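Long-range contacts in amide synthase (Vibrio cholerae, PDB 1L5A), which acts as a nonribosomal peptide synthetase condensation enzyme, an amide synthase of vibriobactin biosynthesis: residues S206-S212 with D377-A383; D236-A240 with I302-Y306; T45-L51 with A157-Y161; P259-R263 with L274-S278. Residues are numbered along the deposited sequence.

Interaction 1 (S206-S212 with D377-A383)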
loop_
_atom_site.group_PDB
_atom_site.type_symbol
_atom_site.label_atom_id
_atom_site.label_comp_id
_atom_site.label_asym_id
_atom_site.label_seq_id
_atom_site.Cartn_x
_atom_site.Cartn_y
_atom_site.Cartn_z
ATOM N N SER A 206 11.659 8.202 -41.341
ATOM C CA SER A 206 12.615 7.390 -40.595
ATOM C C SER A 206 13.478 6.522 -41.519
ATOM O O SER A 206 13.000 6.029 -42.527
ATOM C CB SER A 206 11.872 6.489 -39.628
ATOM O OG SER A 206 12.746 5.492 -39.143
ATOM N N HIS A 207 14.741 6.331 -41.161
ATOM C CA HIS A 207 15.677 5.530 -41.940
ATOM C C HIS A 207 16.532 4.799 -40.920
ATOM O O HIS A 207 17.530 5.330 -40.447
ATOM C CB HIS A 207 16.563 6.437 -42.815
ATOM C CG HIS A 207 17.583 5.701 -43.629
ATOM N ND1 HIS A 207 17.309 5.178 -44.876
ATOM C CD2 HIS A 207 18.874 5.385 -43.366
ATOM C CE1 HIS A 207 18.387 4.572 -45.347
ATOM N NE2 HIS A 207 19.351 4.682 -44.450
ATOM N N ALA A 208 16.150 3.570 -40.594
ATOM C CA ALA A 208 16.847 2.784 -39.577
ATOM C C ALA A 208 18.058 1.978 -40.009
ATOM O O ALA A 208 18.067 1.376 -41.073
ATOM C CB ALA A 208 15.841 1.847 -38.881
ATOM N N VAL A 209 19.078 1.975 -39.164
ATOM C CA VAL A 209 20.284 1.205 -39.412
ATOM C C VAL A 209 20.598 0.441 -38.122
ATOM O O VAL A 209 20.252 0.885 -37.026
ATOM C CB VAL A 209 21.493 2.109 -39.827
ATOM C CG1 VAL A 209 21.232 2.701 -41.223
ATOM C CG2 VAL A 209 21.719 3.223 -38.798
ATOM N N SER A 210 21.243 -0.714 -38.244
ATOM C CA SER A 210 21.541 -1.501 -37.061
ATOM C C SER A 210 22.692 -2.488 -37.206
ATOM O O SER A 210 23.100 -2.841 -38.312
ATOM C CB SER A 210 20.285 -2.249 -36.618
ATOM O OG SER A 210 20.509 -2.866 -35.372
ATOM N N LEU A 211 23.212 -2.917 -36.060
ATOM C CA LEU A 211 24.314 -3.862 -35.988
ATOM C C LEU A 211 24.151 -4.644 -34.697
ATOM O O LEU A 211 23.734 -4.088 -33.681
ATOM C CB LEU A 211 25.646 -3.126 -35.961
ATOM C CG LEU A 211 26.771 -3.835 -36.700
ATOM C CD1 LEU A 211 26.502 -3.720 -38.205
ATOM C CD2 LEU A 211 28.116 -3.213 -36.332
ATOM N N SER A 212 24.481 -5.932 -34.736
ATOM C CA SER A 212 24.353 -6.783 -33.564
ATOM C C SER A 212 25.691 -7.349 -33.146
ATOM O O SER A 212 26.457 -7.830 -33.982
ATOM C CB SER A 212 23.392 -7.940 -33.845
ATOM O OG SER A 212 22.109 -7.465 -34.221
ATOM N N ASP A 377 22.057 -4.878 -29.689
ATOM C CA ASP A 377 21.704 -4.318 -30.980
ATOM C C ASP A 377 21.782 -2.809 -30.877
ATOM O O ASP A 377 21.110 -2.216 -30.031
ATOM C CB ASP A 377 20.283 -4.698 -31.376
ATOM C CG ASP A 377 20.064 -6.189 -31.412
ATOM O OD1 ASP A 377 20.989 -6.922 -31.825
ATOM O OD2 ASP A 377 18.949 -6.624 -31.042
ATOM N N ILE A 378 22.602 -2.194 -31.730
ATOM C CA ILE A 378 22.734 -0.742 -31.742
ATOM C C ILE A 378 21.986 -0.241 -32.973
ATOM O O ILE A 378 22.461 -0.380 -34.088
ATOM C CB ILE A 378 24.208 -0.310 -31.828
ATOM C CG1 ILE A 378 25.048 -1.104 -30.823
ATOM C CG2 ILE A 378 24.333 1.171 -31.536
ATOM C CD1 ILE A 378 24.606 -0.950 -29.404
ATOM N N THR A 379 20.812 0.339 -32.764
ATOM C CA THR A 379 19.986 0.843 -33.853
ATOM C C THR A 379 19.789 2.359 -33.810
ATOM O O THR A 379 19.510 2.934 -32.757
ATOM C CB THR A 379 18.612 0.191 -33.802
ATOM O OG1 THR A 379 18.761 -1.212 -34.027
ATOM C CG2 THR A 379 17.682 0.797 -34.837
ATOM N N ALA A 380 19.929 3.001 -34.966
ATOM C CA ALA A 380 19.758 4.442 -35.053
ATOM C C ALA A 380 18.882 4.801 -36.231
ATOM O O ALA A 380 18.857 4.094 -37.231
ATOM C CB ALA A 380 21.106 5.124 -35.200
ATOM N N ASP A 381 18.143 5.892 -36.086
ATOM C CA ASP A 381 17.300 6.399 -37.152
ATOM C C ASP A 381 18.102 7.566 -37.726
ATOM O O ASP A 381 18.184 8.635 -37.118
ATOM C CB ASP A 381 15.970 6.897 -36.594
ATOM C CG ASP A 381 15.312 7.922 -37.498
ATOM O OD1 ASP A 381 15.542 7.864 -38.729
ATOM O OD2 ASP A 381 14.560 8.780 -36.977
ATOM N N LEU A 382 18.704 7.361 -38.887
ATOM C CA LEU A 382 19.525 8.408 -39.487
ATOM C C LEU A 382 18.815 9.737 -39.742
ATOM O O LEU A 382 19.468 10.763 -39.913
ATOM C CB LEU A 382 20.189 7.882 -40.767
ATOM C CG LEU A 382 21.137 6.714 -40.444
ATOM C CD1 LEU A 382 22.018 6.377 -41.634
ATOM C CD2 LEU A 382 22.015 7.105 -39.256
ATOM N N ALA A 383 17.487 9.723 -39.724
ATOM C CA ALA A 383 16.707 10.935 -39.943
ATOM C C ALA A 383 16.566 11.757 -38.654
ATOM O O ALA A 383 16.047 12.869 -38.672
ATOM C CB ALA A 383 15.329 10.571 -40.470
#
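Strands 208-214 and 374-381 pair antiparallel at one edge of a mixed sheet. The axes of the short strands approach to 4.7 Å, at 167°. Backbone bonds set the register. Val209 and Ala380 form a hydrogen-bonded pair, with Val209 N to Ala380 O at 2.9 Å and Ala380 N to Val209 O at 3.0 Å. Further on, Ile378 N reaches Leu211 O at 2.9 Å. Past the end of strand 374-381, Leu382 N bonds to His207 O at 2.8 Å.

Polar side chains add to this. Ser210 OG and Thr379 OG1 are hydrogen-bonded at 2.8 Å. Ser212 OG donates to Asp377 OD1 at 2.7 Å, an oxygen also salt-bridged to Arg367 on strand 362-368. Asp381 OD1 takes His207 N at 3.0 Å and Ala383 N at 2.9 Å, the latter closing an Asx turn. Its OD2 bonds to Ser384 and Tyr201.

On the face of Val209 and Ala380, Val209 CG2 meets Ala380 CB at 4.1 Å. Just past the strand, Leu382 CD1 lies 3.8 Å from Val209 CG1. The Val209 and Ala380 face thus packs on Trp390 of helix 387-409, while Ser210, Ser212, Asp377 and Thr379 pair on a face left partly exposed.

Interaction 2 (D236-A240 with I302-Y306)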
loop_
_atom_site.group_PDB
_atom_site.type_symbol
_atom_site.label_atom_id
_atom_site.label_comp_id
_atom_site.label_asym_id
_atom_site.label_seq_id
_atom_site.Cartn_x
_atom_site.Cartn_y
_atom_site.Cartn_z
ATOM N N ASP A 236 18.645 -4.398 -14.868
ATOM C CA ASP A 236 18.943 -3.123 -14.220
ATOM C C ASP A 236 20.448 -2.877 -14.201
ATOM O O ASP A 236 20.894 -1.725 -14.227
ATOM C CB ASP A 236 18.446 -3.113 -12.769
ATOM C CG ASP A 236 17.003 -2.664 -12.637
ATOM O OD1 ASP A 236 16.393 -2.258 -13.653
ATOM O OD2 ASP A 236 16.486 -2.704 -11.496
ATOM N N ALA A 237 21.222 -3.961 -14.139
ATOM C CA ALA A 237 22.680 -3.859 -14.105
ATOM C C ALA A 237 23.210 -3.338 -15.436
ATOM O O ALA A 237 24.099 -2.483 -15.455
ATOM C CB ALA A 237 23.304 -5.221 -13.790
ATOM N N LEU A 238 22.670 -3.865 -16.537
ATOM C CA LEU A 238 23.083 -3.442 -17.865
ATOM C C LEU A 238 22.722 -1.972 -18.067
ATOM O O LEU A 238 23.445 -1.239 -18.741
ATOM C CB LEU A 238 22.403 -4.288 -18.952
ATOM C CG LEU A 238 22.811 -5.758 -19.075
ATOM C CD1 LEU A 238 22.161 -6.364 -20.301
ATOM C CD2 LEU A 238 24.321 -5.875 -19.192
ATOM N N VAL A 239 21.607 -1.540 -17.480
ATOM C CA VAL A 239 21.191 -0.151 -17.626
ATOM C C VAL A 239 22.217 0.742 -16.960
ATOM O O VAL A 239 22.543 1.815 -17.474
ATOM C CB VAL A 239 19.805 0.095 -17.000
ATOM C CG1 VAL A 239 19.489 1.591 -16.965
ATOM C CG2 VAL A 239 18.742 -0.634 -17.823
ATOM N N ALA A 240 22.732 0.277 -15.819
ATOM C CA ALA A 240 23.743 1.005 -15.057
ATOM C C ALA A 240 25.030 1.015 -15.864
ATOM O O ALA A 240 25.599 2.081 -16.108
ATOM C CB ALA A 240 23.967 0.329 -13.701
ATOM N N ILE A 302 17.480 3.953 -10.522
ATOM C CA ILE A 302 16.581 3.273 -11.435
ATOM C C ILE A 302 15.326 2.854 -10.694
ATOM O O ILE A 302 14.205 3.133 -11.144
ATOM C CB ILE A 302 17.242 2.033 -12.057
ATOM C CG1 ILE A 302 18.367 2.472 -13.008
ATOM C CG2 ILE A 302 16.195 1.217 -12.804
ATOM C CD1 ILE A 302 19.289 1.357 -13.446
ATOM N N ARG A 303 15.518 2.200 -9.549
ATOM C CA ARG A 303 14.394 1.740 -8.728
ATOM C C ARG A 303 13.434 2.887 -8.430
ATOM O O ARG A 303 12.202 2.756 -8.497
ATOM C CB ARG A 303 14.894 1.203 -7.403
ATOM C CG ARG A 303 13.793 0.602 -6.583
ATOM C CD ARG A 303 13.763 -0.859 -6.907
ATOM N NE ARG A 303 12.533 -1.282 -7.550
ATOM C CZ ARG A 303 12.464 -2.351 -8.335
ATOM N NH1 ARG A 303 13.556 -3.085 -8.556
ATOM N NH2 ARG A 303 11.316 -2.676 -8.914
ATOM N N SER A 304 14.029 4.012 -8.068
ATOM C CA SER A 304 13.276 5.199 -7.766
ATOM C C SER A 304 12.387 5.544 -8.963
ATOM O O SER A 304 11.265 6.006 -8.781
ATOM C CB SER A 304 14.246 6.335 -7.459
ATOM O OG SER A 304 13.554 7.533 -7.216
ATOM N N LEU A 305 12.881 5.319 -10.184
ATOM C CA LEU A 305 12.084 5.622 -11.372
ATOM C C LEU A 305 10.851 4.708 -11.411
ATOM O O LEU A 305 9.735 5.151 -11.663
ATOM C CB LEU A 305 12.909 5.436 -12.651
ATOM C CG LEU A 305 14.128 6.330 -12.908
ATOM C CD1 LEU A 305 14.706 5.951 -14.250
ATOM C CD2 LEU A 305 13.757 7.822 -12.911
ATOM N N TYR A 306 11.059 3.427 -11.157
ATOM C CA TYR A 306 9.946 2.479 -11.160
ATOM C C TYR A 306 8.874 2.828 -10.116
ATOM O O TYR A 306 7.684 2.716 -10.392
ATOM C CB TYR A 306 10.469 1.063 -10.901
ATOM C CG TYR A 306 11.495 0.591 -11.901
ATOM C CD1 TYR A 306 12.379 -0.443 -11.577
ATOM C CD2 TYR A 306 11.537 1.120 -13.198
ATOM C CE1 TYR A 306 13.277 -0.952 -12.519
ATOM C CE2 TYR A 306 12.433 0.614 -14.156
ATOM C CZ TYR A 306 13.296 -0.421 -13.808
ATOM O OH TYR A 306 14.164 -0.940 -14.736
#
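Ile302 makes the apolar part of this helix-helix contact. Its CA-to-CB bond points toward helix 234-249. Ile302 CD1 lies 3.5 Å from Val239 CG1 and 3.6 Å from Asp236 O. The Asp236 side chain passes over the same residue, with Asp236 OD1 3.6 Å from Ile302 CG2.

The CA-to-CB bond of Arg303 points sideways, but the end of the side chain comes nearer to Asp236. Arg303 NH1 and Asp236 OD2 are 4.2 Å apart, beyond a salt bridge, and the oxygen lies well out of the guanidinium plane. The attraction is therefore between charges alone. The same Arg303 makes cation-pi contacts with Trp264 and with Trp178 of the second subunit.

The two helices belong to the second half of a condensation domain, a two-part fold related to the CoA-dependent acyltransferases. The short segments cross at 120° with axes 12.0 Å apart, so the backbones stay apart and Asp236, Val239, Ile302 and Tyr306 bridge the gap. Strands 255-260 and 277-282 follow the first helix and precede the second in sequence. Leu281 touches both Ile302 and Val239. Leu305 packs instead on Leu258 and Leu281 of those strands.

Tyr306 lies one turn after Ile302. Tyr306 OH donates to Asp236 OD1 at 2.8 Å, and the carboxylate oxygen sits at the ring edge, near the ring plane. The ring itself meets that of Phe260.

Interaction 3 (T45-L51 with A157-Y161)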
loop_
_atom_site.group_PDB
_atom_site.type_symbol
_atom_site.label_atom_id
_atom_site.label_comp_id
_atom_site.label_asym_id
_atom_site.label_seq_id
_atom_site.Cartn_x
_atom_site.Cartn_y
_atom_site.Cartn_z
ATOM N N THR A 45 -6.843 -17.992 -26.277
ATOM C CA THR A 45 -6.022 -16.887 -25.824
ATOM C C THR A 45 -6.594 -15.521 -26.189
ATOM O O THR A 45 -6.708 -14.639 -25.328
ATOM C CB THR A 45 -4.624 -16.966 -26.394
ATOM O OG1 THR A 45 -4.021 -18.189 -25.975
ATOM C CG2 THR A 45 -3.801 -15.800 -25.888
ATOM N N VAL A 46 -6.944 -15.360 -27.463
ATOM C CA VAL A 46 -7.493 -14.117 -27.981
ATOM C C VAL A 46 -8.813 -13.706 -27.311
ATOM O O VAL A 46 -9.095 -12.517 -27.149
ATOM C CB VAL A 46 -7.649 -14.219 -29.535
ATOM C CG1 VAL A 46 -8.576 -13.185 -30.040
ATOM C CG2 VAL A 46 -6.294 -14.021 -30.208
ATOM N N SER A 47 -9.623 -14.672 -26.905
ATOM C CA SER A 47 -10.893 -14.349 -26.243
ATOM C C SER A 47 -10.679 -13.666 -24.927
ATOM O O SER A 47 -11.470 -12.826 -24.521
ATOM C CB SER A 47 -11.712 -15.598 -25.985
ATOM O OG SER A 47 -12.154 -16.106 -27.228
ATOM N N GLU A 48 -9.596 -14.031 -24.258
ATOM C CA GLU A 48 -9.276 -13.461 -22.962
ATOM C C GLU A 48 -8.753 -12.024 -22.997
ATOM O O GLU A 48 -8.688 -11.377 -21.950
ATOM C CB GLU A 48 -8.257 -14.352 -22.251
ATOM C CG GLU A 48 -8.742 -15.780 -21.959
ATOM C CD GLU A 48 -7.694 -16.599 -21.236
ATOM O OE1 GLU A 48 -6.752 -15.994 -20.674
ATOM O OE2 GLU A 48 -7.811 -17.841 -21.214
ATOM N N ILE A 49 -8.390 -11.522 -24.181
ATOM C CA ILE A 49 -7.835 -10.176 -24.293
ATOM C C ILE A 49 -8.875 -9.167 -24.720
ATOM O O ILE A 49 -9.093 -8.967 -25.904
ATOM C CB ILE A 49 -6.669 -10.147 -25.307
ATOM C CG1 ILE A 49 -5.705 -11.292 -25.008
ATOM C CG2 ILE A 49 -5.909 -8.818 -25.216
ATOM C CD1 ILE A 49 -4.490 -11.307 -25.916
ATOM N N ASP A 50 -9.509 -8.513 -23.759
ATOM C CA ASP A 50 -10.549 -7.546 -24.074
ATOM C C ASP A 50 -10.134 -6.415 -25.003
ATOM O O ASP A 50 -10.897 -6.006 -25.876
ATOM C CB ASP A 50 -11.101 -6.934 -22.797
ATOM C CG ASP A 50 -11.959 -7.894 -22.018
ATOM O OD1 ASP A 50 -12.600 -8.748 -22.651
ATOM O OD2 ASP A 50 -12.012 -7.780 -20.773
ATOM N N LEU A 51 -8.930 -5.899 -24.816
ATOM C CA LEU A 51 -8.486 -4.787 -25.639
ATOM C C LEU A 51 -8.400 -5.142 -27.137
ATOM O O LEU A 51 -8.540 -4.265 -27.982
ATOM C CB LEU A 51 -7.151 -4.242 -25.108
ATOM C CG LEU A 51 -6.887 -2.767 -25.399
ATOM C CD1 LEU A 51 -8.059 -1.907 -24.911
ATOM C CD2 LEU A 51 -5.592 -2.347 -24.724
ATOM N N ALA A 157 -7.570 -17.180 -16.556
ATOM C CA ALA A 157 -7.600 -16.311 -17.712
ATOM C C ALA A 157 -7.119 -14.898 -17.347
ATOM O O ALA A 157 -7.022 -14.548 -16.173
ATOM C CB ALA A 157 -9.023 -16.234 -18.218
ATOM N N PHE A 158 -6.822 -14.096 -18.361
ATOM C CA PHE A 158 -6.401 -12.722 -18.142
ATOM C C PHE A 158 -7.579 -12.029 -17.455
ATOM O O PHE A 158 -8.729 -12.369 -17.723
ATOM C CB PHE A 158 -6.132 -12.044 -19.487
ATOM C CG PHE A 158 -4.905 -12.551 -20.197
ATOM C CD1 PHE A 158 -4.971 -12.939 -21.539
ATOM C CD2 PHE A 158 -3.672 -12.589 -19.550
ATOM C CE1 PHE A 158 -3.827 -13.356 -22.225
ATOM C CE2 PHE A 158 -2.517 -13.001 -20.223
ATOM C CZ PHE A 158 -2.592 -13.389 -21.569
ATOM N N LYS A 159 -7.306 -11.074 -16.576
ATOM C CA LYS A 159 -8.378 -10.346 -15.906
ATOM C C LYS A 159 -8.966 -9.404 -16.964
ATOM O O LYS A 159 -8.290 -9.052 -17.917
ATOM C CB LYS A 159 -7.811 -9.516 -14.757
ATOM C CG LYS A 159 -7.000 -10.298 -13.719
ATOM C CD LYS A 159 -7.862 -10.809 -12.581
ATOM C CE LYS A 159 -7.034 -11.604 -11.564
ATOM N NZ LYS A 159 -5.867 -10.863 -10.969
ATOM N N PRO A 160 -10.234 -8.995 -16.815
ATOM C CA PRO A 160 -10.805 -8.088 -17.819
ATOM C C PRO A 160 -10.084 -6.763 -17.864
ATOM O O PRO A 160 -9.536 -6.326 -16.857
ATOM C CB PRO A 160 -12.270 -7.933 -17.380
ATOM C CG PRO A 160 -12.280 -8.378 -15.949
ATOM C CD PRO A 160 -11.273 -9.476 -15.885
ATOM N N TYR A 161 -10.079 -6.127 -19.034
ATOM C CA TYR A 161 -9.401 -4.844 -19.192
ATOM C C TYR A 161 -10.033 -3.831 -18.248
ATOM O O TYR A 161 -9.357 -2.936 -17.749
ATOM C CB TYR A 161 -9.506 -4.339 -20.641
ATOM C CG TYR A 161 -8.715 -3.058 -20.916
ATOM C CD1 TYR A 161 -7.321 -3.049 -20.845
ATOM C CD2 TYR A 161 -9.359 -1.871 -21.262
ATOM C CE1 TYR A 161 -6.603 -1.913 -21.111
ATOM C CE2 TYR A 161 -8.635 -0.715 -21.542
ATOM C CZ TYR A 161 -7.258 -0.749 -21.467
ATOM O OH TYR A 161 -6.514 0.358 -21.802
#
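Helix 35-47 gives way to a 3-10 segment that begins at Asp50, beside an extended run at 157-160 that leads into helix 161-172. The backbones come close twice: Glu48 CA to Phe158 CA is 5.7 Å, and Asp50 CA to Tyr161 CA is also 5.7 Å. This is packing in the first half of the condensation domain, where the end of one helix meets the loop leading into another.

Two carboxylates take backbone NH groups. Glu48 OE1 accepts from Phe158 N at 3.0 Å, and Asp50 OD2 from Tyr161 N at 3.1 Å. Both acids have other partners: Glu48 OE2 bonds to His144 and Arg140, and Asp50 OD1 to Arg53.

Apolar contacts accompany both bonds. Ile49 CG1 lies 3.9 Å from Phe158 CD1, and Pro272 also touches Phe158. Leu51 makes a CH-pi contact with Tyr161: Leu51 CD1 sits 3.7 Å from the Tyr161 ring centroid, 15° off the ring normal.

Interaction 4 (P259-R263 with L274-S278)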
loop_
_atom_site.group_PDB
_atom_site.type_symbol
_atom_site.label_atom_id
_atom_site.label_comp_id
_atom_site.label_asym_id
_atom_site.label_seq_id
_atom_site.Cartn_x
_atom_site.Cartn_y
_atom_site.Cartn_z
ATOM N N PRO A 259 12.343 2.062 -20.508
ATOM C CA PRO A 259 10.922 1.782 -20.631
ATOM C C PRO A 259 10.547 1.089 -19.314
ATOM O O PRO A 259 11.146 0.063 -18.966
ATOM C CB PRO A 259 10.855 0.838 -21.839
ATOM C CG PRO A 259 12.061 0.014 -21.671
ATOM C CD PRO A 259 13.141 0.991 -21.139
ATOM N N PHE A 260 9.632 1.675 -18.545
ATOM C CA PHE A 260 9.170 1.012 -17.320
ATOM C C PHE A 260 7.856 0.297 -17.713
ATOM O O PHE A 260 6.861 0.946 -18.087
ATOM C CB PHE A 260 8.911 2.013 -16.197
ATOM C CG PHE A 260 8.173 1.417 -15.029
ATOM C CD1 PHE A 260 8.610 0.219 -14.455
ATOM C CD2 PHE A 260 7.004 2.005 -14.548
ATOM C CE1 PHE A 260 7.896 -0.384 -13.427
ATOM C CE2 PHE A 260 6.277 1.407 -13.515
ATOM C CZ PHE A 260 6.725 0.212 -12.956
ATOM N N MET A 261 7.862 -1.033 -17.653
ATOM C CA MET A 261 6.698 -1.829 -18.056
ATOM C C MET A 261 5.379 -1.373 -17.412
ATOM O O MET A 261 4.315 -1.397 -18.054
ATOM C CB MET A 261 6.946 -3.311 -17.743
ATOM C CG MET A 261 8.183 -3.898 -18.398
ATOM S SD MET A 261 8.227 -3.505 -20.161
ATOM C CE MET A 261 9.762 -2.607 -20.327
ATOM N N ASN A 262 5.446 -0.968 -16.144
ATOM C CA ASN A 262 4.259 -0.506 -15.450
ATOM C C ASN A 262 3.277 -1.680 -15.207
ATOM O O ASN A 262 2.065 -1.496 -15.204
ATOM C CB ASN A 262 3.624 0.602 -16.284
ATOM C CG ASN A 262 2.956 1.657 -15.438
ATOM O OD1 ASN A 262 3.411 1.986 -14.350
ATOM N ND2 ASN A 262 1.866 2.205 -15.945
ATOM N N ARG A 263 3.828 -2.878 -15.009
ATOM C CA ARG A 263 3.060 -4.100 -14.745
ATOM C C ARG A 263 3.286 -4.501 -13.288
ATOM O O ARG A 263 2.516 -5.256 -12.709
ATOM C CB ARG A 263 3.551 -5.266 -15.614
ATOM C CG ARG A 263 3.550 -5.017 -17.110
ATOM C CD ARG A 263 2.195 -5.240 -17.694
ATOM N NE ARG A 263 2.146 -4.809 -19.082
ATOM C CZ ARG A 263 1.145 -5.082 -19.914
ATOM N NH1 ARG A 263 0.107 -5.809 -19.499
ATOM N NH2 ARG A 263 1.153 -4.584 -21.144
ATOM N N LEU A 274 -1.692 -1.695 -23.400
ATOM C CA LEU A 274 -0.664 -0.672 -23.485
ATOM C C LEU A 274 -0.408 -0.037 -22.122
ATOM O O LEU A 274 -1.255 0.677 -21.570
ATOM C CB LEU A 274 -1.063 0.423 -24.484
ATOM C CG LEU A 274 -0.136 1.649 -24.457
ATOM C CD1 LEU A 274 1.315 1.182 -24.616
ATOM C CD2 LEU A 274 -0.513 2.640 -25.565
ATOM N N MET A 275 0.769 -0.282 -21.572
ATOM C CA MET A 275 1.069 0.313 -20.282
ATOM C C MET A 275 2.494 0.851 -20.161
ATOM O O MET A 275 2.776 1.642 -19.270
ATOM C CB MET A 275 0.805 -0.705 -19.154
ATOM C CG MET A 275 -0.656 -1.073 -18.940
ATOM S SD MET A 275 -1.224 -2.533 -19.876
ATOM C CE MET A 275 -2.969 -2.477 -19.473
ATOM N N VAL A 276 3.379 0.428 -21.059
ATOM C CA VAL A 276 4.766 0.841 -20.998
ATOM C C VAL A 276 4.893 2.371 -20.945
ATOM O O VAL A 276 4.137 3.104 -21.592
ATOM C CB VAL A 276 5.580 0.221 -22.195
ATOM C CG1 VAL A 276 5.150 0.820 -23.537
ATOM C CG2 VAL A 276 7.031 0.426 -21.971
ATOM N N ASN A 277 5.853 2.849 -20.163
ATOM C CA ASN A 277 6.054 4.284 -19.982
ATOM C C ASN A 277 7.535 4.591 -20.114
ATOM O O ASN A 277 8.388 3.908 -19.528
ATOM C CB ASN A 277 5.532 4.671 -18.594
ATOM C CG ASN A 277 5.452 6.174 -18.372
ATOM O OD1 ASN A 277 5.256 6.943 -19.305
ATOM N ND2 ASN A 277 5.564 6.592 -17.109
ATOM N N SER A 278 7.846 5.610 -20.902
ATOM C CA SER A 278 9.235 6.017 -21.134
ATOM C C SER A 278 9.669 7.031 -20.092
ATOM O O SER A 278 9.058 8.092 -19.945
ATOM C CB SER A 278 9.366 6.633 -22.523
ATOM O OG SER A 278 8.988 5.707 -23.514
HETATM O O HOH W 1 0.802 3.541 -18.491
#
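Pro259 starts the pairing. Pro259 CB packs on Val276 CG2 at 3.8 Å, and Pro259 CA makes a CA-H...O contact with Asn277 O at 3.5 Å. Phe260 and Asn277 form an antiparallel hydrogen-bonded pair: Phe260 N to Asn277 O is 2.7 Å, and Asn277 N to Phe260 O is 3.0 Å. At Met261 the ladder stops, and the CA-to-CB bond of Met261 points away from the other segment.

Asn262 has positive phi, 69°, and the chain turns here. Asn262 CB lies 3.3 Å from Met275 O. A water bonds to Met275 O at 2.8 Å and weakly to Asn262 ND2 at 3.1 Å. Arg263 sends its guanidinium over Met275: Met275 SD lies over its face, 3.4 Å from Arg263 NH2. Arg263 NH1 bonds to Ala268 O. Arg263 NH2 forms a salt bridge with Asp130, the aspartate of the HHxxxDG motif of condensation domains. Asp130 OD2 also accepts from Met275 N and Val276 N, so the motif aspartate ties both segments together.

The contact thus sits between the domain halves. Met261 and Arg263 touch helix 131-150, Met275 packs on helix 161-172, and Pro259 touches strand 333-337.

Interaction 4 is the buried contact, about 8 Å from its centre to the chain's centre. The other three are partly buried. Interaction 3 is the farthest out, about 20 Å between centres; interaction 1 lies on an edge strand and touches none of the others. Interaction 4 meets two neighbours: Phe260 CD1 is 3.3 Å from Tyr306 CD2 of interaction 2, and Met275 CE is 4.0 Å from Tyr161 CE1 of interaction 3. Interactions 1 and 4 both join antiparallel strands. The strands of interaction 4 lie in sequence between the helices of interaction 2. Interaction 2 joins helices mainly through side chains, with one Tyr-Asp hydrogen bond. Carboxylates accept backbone NH groups in interactions 1 and 3.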